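Local coordinates for protein putative transporter (Clostridium difficile 630, PDB 3LV9) that is a putative membrane transporter of the UPF0053 family that may bind flavin adenine dinucleotide; this chain is its tandem CBS-domain region, at residues T33-I38 / D67-F72. Sequence-based numbering, arbitrary orientation.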
# COMPACT_ATOMS: atom_id res chain seq x y z
N THR A 33 13.62 -14.74 -6.18
CA THR A 33 13.86 -15.45 -4.91
C THR A 33 13.25 -14.76 -3.71
O THR A 33 12.83 -15.45 -2.75
CB THR A 33 15.39 -15.83 -4.66
OG1 THR A 33 15.47 -16.76 -3.59
CG2 THR A 33 16.25 -14.67 -4.31
N ASP A 34 13.14 -13.42 -3.78
CA ASP A 34 12.61 -12.61 -2.64
C ASP A 34 11.14 -12.28 -2.79
O ASP A 34 10.49 -11.80 -1.87
CB ASP A 34 13.40 -11.34 -2.51
CG ASP A 34 14.86 -11.60 -2.12
OD1 ASP A 34 15.08 -12.48 -1.27
OD2 ASP A 34 15.79 -10.94 -2.65
N MSE A 35 10.60 -12.57 -3.96
CA MSE A 35 9.20 -12.32 -4.24
C MSE A 35 8.33 -13.27 -3.42
O MSE A 35 8.61 -14.47 -3.33
CB MSE A 35 8.98 -12.48 -5.74
CG MSE A 35 7.65 -12.97 -6.16
SE MSE A 35 7.56 -13.09 -8.11
CE MSE A 35 6.01 -14.24 -8.27
N VAL A 36 7.29 -12.75 -2.81
CA VAL A 36 6.35 -13.62 -2.15
C VAL A 36 5.09 -13.88 -2.95
O VAL A 36 4.34 -12.98 -3.25
CB VAL A 36 5.98 -13.07 -0.80
CG1 VAL A 36 4.79 -13.80 -0.27
CG2 VAL A 36 7.17 -13.23 0.18
N CYS A 37 4.86 -15.15 -3.27
CA CYS A 37 3.69 -15.63 -3.97
C CYS A 37 2.80 -16.35 -3.00
O CYS A 37 3.27 -17.14 -2.19
CB CYS A 37 4.10 -16.65 -5.07
SG CYS A 37 3.03 -16.47 -6.53
N ILE A 38 1.50 -16.12 -3.10
CA ILE A 38 0.55 -16.95 -2.46
C ILE A 38 0.26 -18.09 -3.41
O ILE A 38 -0.20 -17.85 -4.52
CB ILE A 38 -0.74 -16.19 -2.24
CG1 ILE A 38 -0.53 -15.06 -1.23
CG2 ILE A 38 -1.81 -17.14 -1.70
CD1 ILE A 38 -1.79 -14.37 -0.83
N ASP A 67 6.65 -19.65 -11.74
CA ASP A 67 6.56 -19.40 -13.20
C ASP A 67 5.16 -19.56 -13.77
O ASP A 67 4.91 -19.29 -14.96
CB ASP A 67 7.45 -20.38 -13.97
CG ASP A 67 8.88 -20.18 -13.68
OD1 ASP A 67 9.25 -19.07 -13.26
OD2 ASP A 67 9.62 -21.14 -13.92
N ASP A 68 4.25 -20.04 -12.93
CA ASP A 68 2.84 -20.15 -13.30
C ASP A 68 2.04 -19.18 -12.47
O ASP A 68 1.41 -19.57 -11.53
CB ASP A 68 2.35 -21.60 -13.14
CG ASP A 68 0.94 -21.82 -13.74
OD1 ASP A 68 0.39 -20.85 -14.35
OD2 ASP A 68 0.40 -22.95 -13.60
N ILE A 69 2.10 -17.90 -12.82
CA ILE A 69 1.31 -16.88 -12.15
C ILE A 69 -0.12 -16.87 -12.67
O ILE A 69 -0.34 -16.77 -13.87
CB ILE A 69 1.85 -15.47 -12.39
CG1 ILE A 69 3.31 -15.38 -11.97
CG2 ILE A 69 1.00 -14.45 -11.63
CD1 ILE A 69 3.56 -15.76 -10.61
N LEU A 70 -1.09 -16.92 -11.77
CA LEU A 70 -2.50 -16.85 -12.12
C LEU A 70 -3.08 -15.41 -12.13
O LEU A 70 -4.09 -15.11 -12.79
CB LEU A 70 -3.29 -17.71 -11.14
CG LEU A 70 -2.84 -19.16 -10.95
CD1 LEU A 70 -3.89 -19.84 -10.01
CD2 LEU A 70 -2.73 -19.92 -12.28
N GLY A 71 -2.45 -14.52 -11.37
CA GLY A 71 -2.94 -13.14 -11.27
C GLY A 71 -2.42 -12.61 -9.97
O GLY A 71 -1.41 -13.09 -9.49
N PHE A 72 -3.10 -11.63 -9.39
CA PHE A 72 -2.73 -11.20 -8.06
C PHE A 72 -3.94 -10.92 -7.20
O PHE A 72 -5.08 -10.87 -7.67
CB PHE A 72 -1.84 -9.99 -8.12
CG PHE A 72 -2.57 -8.69 -8.32
CD1 PHE A 72 -2.88 -7.89 -7.24
CD2 PHE A 72 -2.86 -8.23 -9.61
CE1 PHE A 72 -3.51 -6.64 -7.42
CE2 PHE A 72 -3.49 -6.97 -9.82
CZ PHE A 72 -3.82 -6.18 -8.71
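Met-35, Cys-37 and Ile-69 meet inside the first of the two CBS domains of this chain. Residues 33-37 are part of the loop between strand 30-31 and strand 38-39, and Ile-38 begins the latter. Residues 69-72 belong to strand 69-74, at the other edge of the three-stranded sheet 38-39, 58-62, 69-74. Strand 58-62 lies between the two edge strands. No hydrogen bond links the segments, which meet through side-chain ends.

Met-35 is a selenomethionine. Its chain is extended beyond CG (chi2 179°, chi3 163°), which carries the methyl CE far from its backbone. Ile-69 answers with its longer branch. CG1 lies beside the backbone N, and the further bend at chi2 (-56°) turns CD1 toward residues 33-38. The two chains meet tip to tip, CE of Met-35 lying 3.7 Å from CD1 of Ile-69.

Cys-37 adds a second, looser touch to the same methyl. Its sulfur is fixed by the disulfide to Cys-62 of the middle strand, and Ile-69 also packs on Cys-62. All three side chains are buried. Thr-130 of the second CBS domain touches both Met-35 and Ile-69, with Val-133 against Met-35 and Ile-122 against Ile-69. The cluster thus joins the two halves of the CBS pair. SG of Cys-37 stands 4.2 Å from CD1 of Ile-69.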